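Flavin prenyltransferase PAD1, mitochondrial (Aspergillus niger, PDB 6QLG) probably makes the prenylated FMN cofactor of ferulic acid decarboxylase, joining a dimethylallyl group to N5 and C6 of the flavin without a metal. Local coordinates at residues 146-149 with 150-154; 75-78 with 79-82; 163-166 with 167-171; 52-55 with 56-60. All coordinates share one frame; numbering follows the deposited sequence.

Contact 1 (146-149 with 150-154); sequences ADVM and LKERR. With DMA (dimethylallyl diphosphate), chain P.
L150 N and K151 N bond to A146 O and D147 O, one turn back in helix 141-151, and the helix then ends in a Schellman motif. R153 takes positive phi (61°), and R154 N reaches M149 O over 2.8 Å in the bond that closes the reversal. The turn brings R154 back across M149, the two side chains at about a right angle: M149 SD lies 3.7 Å from R154 CD and near the plane of the guanidinium, at its edge. That guanidinium is fixed further by G113 O, while E152 CG lies above one face, toward the rim. V148 runs alongside K151 and E152, its CG1 4.0 Å from E152 CG. With CG between its backbone N and carbonyl carbon (chi1 88°), K151 stretches past V148 and bends at the last torsion. Its ammonium is shared among E152 OE2, at 3.1 Å, E162 and the T163 carbonyl of the second subunit, and the bound diphosphate, while E152 also pairs with R207 of the third subunit. The site thus lies where three subunits meet. K151 NZ donates to O2A of dimethylallyl diphosphate at 2.8 Å.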
loop_
_atom_site.group_PDB
_atom_site.type_symbol
_atom_site.label_atom_id
_atom_site.label_comp_id
_atom_site.label_asym_id
_atom_site.label_seq_id
_atom_site.Cartn_x
_atom_site.Cartn_y
_atom_site.Cartn_z
ATOM N N ALA B 146 -7.071 -12.321 -24.174
ATOM C CA ALA B 146 -7.001 -11.050 -23.459
ATOM C C ALA B 146 -5.677 -10.909 -22.718
ATOM O O ALA B 146 -5.056 -9.839 -22.737
ATOM C CB ALA B 146 -8.171 -10.925 -22.486
ATOM N N ASP B 147 -5.235 -11.981 -22.054
ATOM C CA ASP B 147 -3.931 -11.978 -21.398
ATOM C C ASP B 147 -2.823 -11.643 -22.390
ATOM O O ASP B 147 -1.877 -10.916 -22.061
ATOM C CB ASP B 147 -3.682 -13.340 -20.745
ATOM C CG ASP B 147 -2.499 -13.334 -19.794
ATOM O OD1 ASP B 147 -2.594 -12.699 -18.722
ATOM O OD2 ASP B 147 -1.478 -13.980 -20.114
ATOM N N VAL B 148 -2.937 -12.151 -23.619
ATOM C CA VAL B 148 -1.943 -11.870 -24.649
ATOM C C VAL B 148 -2.041 -10.421 -25.119
ATOM O O VAL B 148 -1.019 -9.754 -25.321
ATOM C CB VAL B 148 -2.103 -12.863 -25.814
ATOM C CG1 VAL B 148 -1.294 -12.412 -27.013
ATOM C CG2 VAL B 148 -1.683 -14.257 -25.375
ATOM N N MET B 149 -3.264 -9.912 -25.300
ATOM C CA MET B 149 -3.433 -8.511 -25.683
ATOM C C MET B 149 -2.765 -7.578 -24.678
ATOM O O MET B 149 -2.120 -6.595 -25.065
ATOM C CB MET B 149 -4.919 -8.167 -25.810
ATOM C CG MET B 149 -5.674 -8.945 -26.878
ATOM S SD MET B 149 -5.255 -8.451 -28.562
ATOM C CE MET B 149 -6.061 -9.754 -29.496
ATOM N N LEU B 150 -2.909 -7.869 -23.384
ATOM C CA LEU B 150 -2.306 -7.017 -22.364
ATOM C C LEU B 150 -0.784 -7.060 -22.435
ATOM O O LEU B 150 -0.124 -6.020 -22.328
ATOM C CB LEU B 150 -2.791 -7.433 -20.976
ATOM C CG LEU B 150 -4.264 -7.152 -20.667
ATOM C CD1 LEU B 150 -4.633 -7.660 -19.279
ATOM C CD2 LEU B 150 -4.562 -5.668 -20.798
ATOM N N LYS B 151 -0.206 -8.248 -22.630
ATOM C CA LYS B 151 1.250 -8.346 -22.653
ATOM C C LYS B 151 1.837 -7.731 -23.918
ATOM O O LYS B 151 2.953 -7.200 -23.883
ATOM C CB LYS B 151 1.687 -9.806 -22.491
ATOM C CG LYS B 151 1.809 -10.617 -23.776
ATOM C CD LYS B 151 2.186 -12.058 -23.453
ATOM C CE LYS B 151 2.005 -12.985 -24.646
ATOM N NZ LYS B 151 3.280 -13.204 -25.381
ATOM N N GLU B 152 1.105 -7.769 -25.031
ATOM C CA GLU B 152 1.546 -7.133 -26.266
ATOM C C GLU B 152 1.159 -5.662 -26.341
ATOM O O GLU B 152 1.431 -5.019 -27.359
ATOM C CB GLU B 152 0.981 -7.878 -27.479
ATOM C CG GLU B 152 1.321 -9.365 -27.515
ATOM C CD GLU B 152 2.808 -9.630 -27.688
ATOM O OE1 GLU B 152 3.518 -8.755 -28.228
ATOM O OE2 GLU B 152 3.268 -10.719 -27.286
ATOM N N ARG B 153 0.530 -5.125 -25.292
ATOM C CA ARG B 153 0.145 -3.713 -25.223
ATOM C C ARG B 153 -0.837 -3.343 -26.333
ATOM O O ARG B 153 -0.738 -2.278 -26.946
ATOM C CB ARG B 153 1.374 -2.797 -25.251
ATOM C CG ARG B 153 1.950 -2.478 -23.873
ATOM C CD ARG B 153 2.529 -3.717 -23.205
ATOM N NE ARG B 153 3.314 -3.392 -22.016
ATOM C CZ ARG B 153 3.934 -4.293 -21.261
ATOM N NH1 ARG B 153 3.862 -5.582 -21.567
ATOM N NH2 ARG B 153 4.628 -3.906 -20.197
ATOM N N ARG B 154 -1.793 -4.228 -26.594
ATOM C CA ARG B 154 -2.869 -3.966 -27.538
ATOM C C ARG B 154 -4.135 -3.564 -26.789
ATOM O O ARG B 154 -4.328 -3.918 -25.622
ATOM C CB ARG B 154 -3.139 -5.192 -28.415
ATOM C CG ARG B 154 -1.960 -5.578 -29.298
ATOM C CD ARG B 154 -2.171 -6.924 -29.973
ATOM N NE ARG B 154 -0.926 -7.453 -30.524
ATOM C CZ ARG B 154 -0.758 -8.709 -30.926
ATOM N NH1 ARG B 154 -1.757 -9.578 -30.841
ATOM N NH2 ARG B 154 0.413 -9.099 -31.413
HETATM C C1 DMA P . 2.332 -18.933 -27.858
HETATM O O1 DMA P . 2.258 -17.538 -27.904
HETATM C C2 DMA P . 0.933 -19.516 -28.029
HETATM C C3 DMA P . 0.735 -20.517 -28.858
HETATM C C4 DMA P . -0.668 -21.093 -29.025
HETATM C C5 DMA P . 1.901 -21.099 -29.651
HETATM P PA DMA P . 3.408 -16.683 -27.093
HETATM O O1A DMA P . 3.326 -17.009 -25.620
HETATM O O2A DMA P . 3.183 -15.204 -27.300
HETATM O O3A DMA P . 4.893 -17.118 -27.664
HETATM P PB DMA P . 6.070 -16.039 -28.070
HETATM O O1B DMA P . 6.235 -15.044 -26.947
HETATM O O2B DMA P . 5.666 -15.318 -29.335
HETATM O O3B DMA P . 7.379 -16.760 -28.282
#

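Contact 2 (75-78 with 79-82); sequences SKWA and EATI. With FMN (flavin mononucleotide), chain M.
W77 and T81 meet one turn apart at the start of helix 76-85, where the backbone bonds begin with E79 N to S75 O and a weak one from A80 N to K76 O. W77 O is gripped twice by the same residue: T81 N reaches it at 2.9 Å and T81 OG1 at 3.0 Å, from opposite faces of the carbonyl plane. The hydroxyl is brought there by a chi1 of -67°, which lays OG1 beside its own backbone N. The next backbone bond along the helix is I82 N to A78 O, at 2.8 Å.

Capping and ligand binding fall to S75, the N-cap. Its OG accepts from A78 N at 3.1 Å and donates to phosphate oxygen O2P of FMN in a very short bond of 2.5 Å between OG and O2P. The phosphate therefore sits at the helix N-terminus, where the helix dipole would probably favour its negative charge.

Van der Waals contacts gather on W77. A80 CB lies 3.8 Å from CE3 of the indole and approaches it obliquely, as does C4' of the FMN ribityl chain, which is 4.1 Å from CD1. W77 CB is 3.8 Å from ribityl O2'. M106 of the fourth subunit and W225 of the fifth also pack on this indole, so the flavin pocket is completed across a subunit interface.

Within the chain, A78 and I82 lie on M47 of strand 42-47, E79 and I82 reach M74 of strand 69-74, T81 and I82 pack on helix 53-65, and I82 also touches V93 of helix 90-95.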
loop_
_atom_site.group_PDB
_atom_site.type_symbol
_atom_site.label_atom_id
_atom_site.label_comp_id
_atom_site.label_asym_id
_atom_site.label_seq_id
_atom_site.Cartn_x
_atom_site.Cartn_y
_atom_site.Cartn_z
ATOM N N SER B 75 -18.219 -18.018 -25.225
ATOM C CA SER B 75 -18.160 -18.953 -24.115
ATOM C C SER B 75 -19.415 -19.822 -24.097
ATOM O O SER B 75 -20.391 -19.570 -24.808
ATOM C CB SER B 75 -18.005 -18.215 -22.786
ATOM O OG SER B 75 -19.250 -17.710 -22.331
ATOM N N LYS B 76 -19.374 -20.864 -23.265
ATOM C CA LYS B 76 -20.520 -21.757 -23.123
ATOM C C LYS B 76 -21.769 -20.989 -22.711
ATOM O O LYS B 76 -22.844 -21.164 -23.297
ATOM C CB LYS B 76 -20.195 -22.852 -22.107
ATOM C CG LYS B 76 -21.376 -23.722 -21.709
ATOM C CD LYS B 76 -21.104 -24.398 -20.371
ATOM C CE LYS B 76 -22.178 -25.414 -20.018
ATOM N NZ LYS B 76 -21.859 -26.128 -18.749
ATOM N N TRP B 77 -21.646 -20.121 -21.709
ATOM C CA TRP B 77 -22.817 -19.411 -21.213
ATOM C C TRP B 77 -23.195 -18.225 -22.086
ATOM O O TRP B 77 -24.336 -17.757 -22.011
ATOM C CB TRP B 77 -22.586 -18.987 -19.761
ATOM C CG TRP B 77 -22.727 -20.170 -18.866
ATOM C CD1 TRP B 77 -21.722 -20.915 -18.320
ATOM C CD2 TRP B 77 -23.951 -20.798 -18.473
ATOM N NE1 TRP B 77 -22.246 -21.951 -17.587
ATOM C CE2 TRP B 77 -23.614 -21.904 -17.669
ATOM C CE3 TRP B 77 -25.301 -20.525 -18.716
ATOM C CZ2 TRP B 77 -24.578 -22.735 -17.101
ATOM C CZ3 TRP B 77 -26.257 -21.349 -18.152
ATOM C CH2 TRP B 77 -25.891 -22.441 -17.352
ATOM N N ALA B 78 -22.276 -17.743 -22.925
ATOM C CA ALA B 78 -22.663 -16.776 -23.946
ATOM C C ALA B 78 -23.648 -17.395 -24.930
ATOM O O ALA B 78 -24.624 -16.752 -25.334
ATOM C CB ALA B 78 -21.429 -16.255 -24.678
ATOM N N GLU B 79 -23.408 -18.648 -25.326
ATOM C CA GLU B 79 -24.333 -19.327 -26.228
ATOM C C GLU B 79 -25.703 -19.494 -25.583
ATOM O O GLU B 79 -26.733 -19.311 -26.242
ATOM C CB GLU B 79 -23.761 -20.681 -26.645
ATOM C CG GLU B 79 -22.442 -20.577 -27.399
ATOM C CD GLU B 79 -22.021 -21.886 -28.037
ATOM O OE1 GLU B 79 -20.965 -21.907 -28.703
ATOM O OE2 GLU B 79 -22.743 -22.893 -27.876
ATOM N N ALA B 80 -25.734 -19.828 -24.290
ATOM C CA ALA B 80 -27.008 -19.940 -23.589
ATOM C C ALA B 80 -27.723 -18.597 -23.530
ATOM O O ALA B 80 -28.944 -18.524 -23.712
ATOM C CB ALA B 80 -26.787 -20.493 -22.182
ATOM N N THR B 81 -26.974 -17.520 -23.282
ATOM C CA THR B 81 -27.583 -16.197 -23.178
ATOM C C THR B 81 -28.104 -15.723 -24.529
ATOM O O THR B 81 -29.185 -15.126 -24.609
ATOM C CB THR B 81 -26.569 -15.206 -22.600
ATOM O OG1 THR B 81 -26.291 -15.549 -21.237
ATOM C CG2 THR B 81 -27.111 -13.790 -22.649
ATOM N N ILE B 82 -27.353 -15.987 -25.602
ATOM C CA ILE B 82 -27.815 -15.650 -26.949
ATOM C C ILE B 82 -29.165 -16.303 -27.225
ATOM O O ILE B 82 -30.112 -15.652 -27.680
ATOM C CB ILE B 82 -26.769 -16.074 -27.996
ATOM C CG1 ILE B 82 -25.536 -15.171 -27.932
ATOM C CG2 ILE B 82 -27.378 -16.078 -29.395
ATOM C CD1 ILE B 82 -24.358 -15.709 -28.714
HETATM N N1 FMN M . -22.699 -12.738 -14.650
HETATM C C2 FMN M . -22.267 -11.432 -14.546
HETATM O O2 FMN M . -21.180 -11.191 -14.035
HETATM N N3 FMN M . -23.058 -10.407 -15.016
HETATM C C4 FMN M . -24.283 -10.696 -15.590
HETATM O O4 FMN M . -25.008 -9.795 -16.016
HETATM C C4A FMN M . -24.724 -12.008 -15.698
HETATM N N5 FMN M . -25.953 -12.269 -16.277
HETATM C C5A FMN M . -26.406 -13.570 -16.395
HETATM C C6 FMN M . -27.648 -13.841 -16.981
HETATM C C7 FMN M . -28.116 -15.147 -17.105
HETATM C C7M FMN M . -29.455 -15.420 -17.738
HETATM C C8 FMN M . -27.318 -16.191 -16.634
HETATM C C8M FMN M . -27.794 -17.614 -16.750
HETATM C C9 FMN M . -26.080 -15.913 -16.045
HETATM C C9A FMN M . -25.611 -14.609 -15.922
HETATM N N10 FMN M . -24.369 -14.338 -15.348
HETATM C C10 FMN M . -23.924 -13.034 -15.223
HETATM C "C1'" FMN M . -23.512 -15.453 -14.813
HETATM C "C2'" FMN M . -22.429 -15.979 -15.755
HETATM O "O2'" FMN M . -23.012 -16.538 -16.914
HETATM C "C3'" FMN M . -21.602 -17.029 -15.013
HETATM O "O3'" FMN M . -20.876 -16.400 -13.981
HETATM C "C4'" FMN M . -20.633 -17.779 -15.920
HETATM O "O4'" FMN M . -19.755 -18.556 -15.136
HETATM C "C5'" FMN M . -19.802 -16.828 -16.766
HETATM O "O5'" FMN M . -19.060 -17.609 -17.672
HETATM P P FMN M . -18.301 -16.936 -18.919
HETATM O O1P FMN M . -17.162 -17.830 -19.342
HETATM O O2P FMN M . -19.287 -16.791 -20.053
HETATM O O3P FMN M . -17.736 -15.584 -18.545
#

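Contact 3 (163-166 with 167-171); sequences TPLS and EIHLR
L165 and S166 meet H169 and L170 at a capping box that starts helix 167-178. T163 and P164, joined by a cis peptide bond, lead into it beside the dimethylallyl diphosphate that T163 touches; T163 packs on F184 and P164 on I183 of the fifth subunit. L165 comes next and spreads its two methyls: CD1 meets L170 CD2 at 3.7 Å, the side chains crossing at about a right angle, while CD2 lies 4.0 Å from H169 CB. Its carbonyl accepts from R153 of the fourth subunit. S166 is the N-cap. Its chi1 of 76° puts OG between backbone N and carbonyl carbon, turned back over the first turn, where it receives weak bonds from H169 N, at 3.4 Å, and I168 N. The same OG stands 3.3 Å above one face of the imidazole, toward the rim. S166 O takes the first helical bond, from L170 N at 3.1 Å. The imidazole is held at both nitrogens, since H169 NE2 pairs with D147 OD2 of the fourth subunit, which fixes the ring's rotation at the interface. On the capping side, S166 N donates to H169 ND1 at 3.0 Å and 174°, tilted 29° from the ring plane.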
loop_
_atom_site.group_PDB
_atom_site.type_symbol
_atom_site.label_atom_id
_atom_site.label_comp_id
_atom_site.label_asym_id
_atom_site.label_seq_id
_atom_site.Cartn_x
_atom_site.Cartn_y
_atom_site.Cartn_z
ATOM N N THR B 163 -24.447 -5.291 -11.687
ATOM C CA THR B 163 -24.944 -4.273 -10.780
ATOM C C THR B 163 -25.761 -4.926 -9.681
ATOM O O THR B 163 -26.498 -5.884 -9.959
ATOM C CB THR B 163 -25.777 -3.209 -11.509
ATOM O OG1 THR B 163 -25.879 -2.048 -10.678
ATOM C CG2 THR B 163 -27.180 -3.695 -11.823
ATOM N N PRO B 164 -25.620 -4.488 -8.426
ATOM C CA PRO B 164 -24.589 -3.524 -8.026
ATOM C C PRO B 164 -23.209 -4.178 -7.979
ATOM O O PRO B 164 -23.100 -5.380 -8.226
ATOM C CB PRO B 164 -25.048 -3.084 -6.635
ATOM C CG PRO B 164 -25.804 -4.261 -6.114
ATOM C CD PRO B 164 -26.497 -4.859 -7.303
ATOM N N LEU B 165 -22.177 -3.397 -7.680
ATOM C CA LEU B 165 -20.806 -3.886 -7.683
ATOM C C LEU B 165 -20.315 -4.069 -6.255
ATOM O O LEU B 165 -20.574 -3.234 -5.384
ATOM C CB LEU B 165 -19.881 -2.923 -8.431
ATOM C CG LEU B 165 -20.167 -2.688 -9.914
ATOM C CD1 LEU B 165 -19.182 -1.677 -10.483
ATOM C CD2 LEU B 165 -20.113 -3.995 -10.694
ATOM N N SER B 166 -19.623 -5.179 -6.020
ATOM C CA SER B 166 -18.952 -5.423 -4.755
ATOM C C SER B 166 -17.530 -4.876 -4.811
ATOM O O SER B 166 -17.050 -4.423 -5.852
ATOM C CB SER B 166 -18.930 -6.917 -4.435
ATOM O OG SER B 166 -17.963 -7.583 -5.229
ATOM N N GLU B 167 -16.846 -4.932 -3.667
ATOM C CA GLU B 167 -15.451 -4.510 -3.632
ATOM C C GLU B 167 -14.573 -5.443 -4.460
ATOM O O GLU B 167 -13.542 -5.014 -4.989
ATOM C CB GLU B 167 -14.962 -4.428 -2.181
ATOM C CG GLU B 167 -13.675 -5.185 -1.900
ATOM C CD GLU B 167 -12.799 -4.493 -0.875
ATOM O OE1 GLU B 167 -11.601 -4.285 -1.162
ATOM O OE2 GLU B 167 -13.307 -4.156 0.218
ATOM N N ILE B 168 -14.977 -6.709 -4.598
ATOM C CA ILE B 168 -14.266 -7.639 -5.474
ATOM C C ILE B 168 -14.303 -7.145 -6.916
ATOM O O ILE B 168 -13.265 -7.024 -7.577
ATOM C CB ILE B 168 -14.863 -9.053 -5.357
ATOM C CG1 ILE B 168 -14.925 -9.503 -3.895
ATOM C CG2 ILE B 168 -14.076 -10.044 -6.216
ATOM C CD1 ILE B 168 -13.587 -9.859 -3.313
ATOM N N HIS B 169 -15.508 -6.870 -7.426
ATOM C CA HIS B 169 -15.659 -6.388 -8.798
ATOM C C HIS B 169 -14.848 -5.119 -9.030
ATOM O O HIS B 169 -14.136 -4.995 -10.032
ATOM C CB HIS B 169 -17.134 -6.125 -9.106
ATOM C CG HIS B 169 -18.028 -7.300 -8.858
ATOM N ND1 HIS B 169 -19.247 -7.184 -8.226
ATOM C CD2 HIS B 169 -17.891 -8.609 -9.174
ATOM C CE1 HIS B 169 -19.819 -8.372 -8.154
ATOM N NE2 HIS B 169 -19.018 -9.254 -8.723
ATOM N N LEU B 170 -14.952 -4.159 -8.108
ATOM C CA LEU B 170 -14.311 -2.864 -8.307
ATOM C C LEU B 170 -12.796 -2.974 -8.228
ATOM O O LEU B 170 -12.082 -2.301 -8.981
ATOM C CB LEU B 170 -14.841 -1.858 -7.284
ATOM C CG LEU B 170 -16.218 -1.310 -7.668
ATOM C CD1 LEU B 170 -16.838 -0.517 -6.536
ATOM C CD2 LEU B 170 -16.107 -0.460 -8.928
ATOM N N ARG B 171 -12.284 -3.817 -7.328
ATOM C CA ARG B 171 -10.844 -4.050 -7.283
ATOM C C ARG B 171 -10.352 -4.667 -8.585
ATOM O O ARG B 171 -9.319 -4.255 -9.127
ATOM C CB ARG B 171 -10.487 -4.946 -6.095
ATOM C CG ARG B 171 -9.031 -5.398 -6.083
ATOM C CD ARG B 171 -8.861 -6.747 -5.402
ATOM N NE ARG B 171 -9.311 -7.854 -6.240
ATOM C CZ ARG B 171 -9.848 -8.977 -5.770
ATOM N NH1 ARG B 171 -10.003 -9.144 -4.463
ATOM N NH2 ARG B 171 -10.230 -9.934 -6.606
#

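Contact 4 (52-55 with 56-60); sequences GAML and GIKVL
M54 crosses I57 and K58 at a slant on the first turns of helix 53-65. From CB, its chain leaves with CG anti to the backbone N (chi1 -168°), which brings CG to 4.1 Å from K58 CG. Bends at chi2 and chi3 then fold the rest back over I57: SD rests 4.1 Å from I57 CG2, and the terminal CE lies 4.1 Å from I57 CD1. This is loose van der Waals contact, with T86 also touching the methionine. The backbone bonds run from I57 N to A53 O at 3.1 Å, in the carbonyl plane, through K58 N to M54 O at 2.9 Å, to V59 N on L55 O. G56 N adds a weak bond to A53 O. K58 meets M54 through CG; its ammonium goes on to E198 and D202 of helix 197-210, where two carboxylates would probably hold it charged. At the helix start, G52 has positive phi (116°), and its N donates to E85. The turn into this helix follows strand 42-47 and the FMN-binding residues G49 to T51. The arrangement is that of the first beta-alpha-beta unit of a Rossmann-like flavoprotein fold, its helix beginning just after the flavin loop.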
loop_
_atom_site.group_PDB
_atom_site.type_symbol
_atom_site.label_atom_id
_atom_site.label_comp_id
_atom_site.label_asym_id
_atom_site.label_seq_id
_atom_site.Cartn_x
_atom_site.Cartn_y
_atom_site.Cartn_z
ATOM N N GLY B 52 -26.961 -9.298 -22.032
ATOM C CA GLY B 52 -26.604 -8.294 -23.015
ATOM C C GLY B 52 -25.962 -8.880 -24.257
ATOM O O GLY B 52 -25.068 -8.268 -24.848
ATOM N N ALA B 53 -26.413 -10.071 -24.662
ATOM C CA ALA B 53 -25.847 -10.717 -25.842
ATOM C C ALA B 53 -26.016 -9.863 -27.093
ATOM O O ALA B 53 -25.162 -9.900 -27.986
ATOM C CB ALA B 53 -26.485 -12.091 -26.047
ATOM N N MET B 54 -27.101 -9.084 -27.172
ATOM C CA MET B 54 -27.318 -8.229 -28.336
ATOM C C MET B 54 -26.210 -7.195 -28.499
ATOM O O MET B 54 -25.947 -6.743 -29.619
ATOM C CB MET B 54 -28.679 -7.537 -28.237
ATOM C CG MET B 54 -29.130 -6.853 -29.526
ATOM S SD MET B 54 -29.202 -7.949 -30.964
ATOM C CE MET B 54 -30.214 -9.266 -30.322
ATOM N N LEU B 55 -25.551 -6.810 -27.402
ATOM C CA LEU B 55 -24.419 -5.893 -27.512
ATOM C C LEU B 55 -23.304 -6.497 -28.357
ATOM O O LEU B 55 -22.735 -5.821 -29.224
ATOM C CB LEU B 55 -23.897 -5.525 -26.121
ATOM C CG LEU B 55 -24.850 -4.792 -25.174
ATOM C CD1 LEU B 55 -24.209 -4.612 -23.805
ATOM C CD2 LEU B 55 -25.260 -3.450 -25.755
ATOM N N GLY B 56 -22.982 -7.771 -28.127
ATOM C CA GLY B 56 -21.941 -8.410 -28.916
ATOM C C GLY B 56 -22.367 -8.662 -30.351
ATOM O O GLY B 56 -21.561 -8.535 -31.278
ATOM N N ILE B 57 -23.635 -9.025 -30.553
ATOM C CA ILE B 57 -24.137 -9.240 -31.909
ATOM C C ILE B 57 -24.040 -7.955 -32.721
ATOM O O ILE B 57 -23.600 -7.964 -33.878
ATOM C CB ILE B 57 -25.579 -9.779 -31.865
ATOM C CG1 ILE B 57 -25.597 -11.220 -31.348
ATOM C CG2 ILE B 57 -26.225 -9.703 -33.241
ATOM C CD1 ILE B 57 -26.947 -11.665 -30.826
ATOM N N LYS B 58 -24.428 -6.826 -32.125
ATOM C CA LYS B 58 -24.389 -5.564 -32.857
ATOM C C LYS B 58 -22.964 -5.075 -33.072
ATOM O O LYS B 58 -22.702 -4.344 -34.035
ATOM C CB LYS B 58 -25.220 -4.510 -32.128
ATOM C CG LYS B 58 -26.711 -4.804 -32.148
ATOM C CD LYS B 58 -27.527 -3.528 -32.116
ATOM C CE LYS B 58 -28.790 -3.663 -32.948
ATOM N NZ LYS B 58 -28.901 -2.565 -33.947
ATOM N N VAL B 59 -22.029 -5.460 -32.199
ATOM C CA VAL B 59 -20.629 -5.126 -32.437
ATOM C C VAL B 59 -20.113 -5.860 -33.670
ATOM O O VAL B 59 -19.418 -5.278 -34.512
ATOM C CB VAL B 59 -19.780 -5.437 -31.190
ATOM C CG1 VAL B 59 -18.309 -5.540 -31.558
ATOM C CG2 VAL B 59 -19.985 -4.364 -30.124
ATOM N N LEU B 60 -20.453 -7.146 -33.803
ATOM C CA LEU B 60 -20.027 -7.911 -34.971
ATOM C C LEU B 60 -20.595 -7.317 -36.256
ATOM O O LEU B 60 -19.897 -7.238 -37.274
ATOM C CB LEU B 60 -20.452 -9.372 -34.824
ATOM C CG LEU B 60 -19.660 -10.241 -33.846
ATOM C CD1 LEU B 60 -20.383 -11.557 -33.597
ATOM C CD2 LEU B 60 -18.256 -10.492 -34.366
#

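In the fold
Along the chain the order is contact 4, contact 2, contact 1, contact 3, all within one flavoprotein domain built on a parallel sheet. Contacts 4 and 2 are neighbours, with centres 12 Å apart, and touch where A53 of helix 53-65 meets T81 and I82 of helix 76-85; strand 69-74 links the two helices. Contacts 1 and 3 flank strand 155-160, at the end of helix 141-151 and the start of helix 167-178, with centres 24 Å apart. Within one chain they do not touch, but in the dodecamer contact 1 of one subunit meets contact 3 of another, bringing K151 and T163 to the same dimethylallyl diphosphate site.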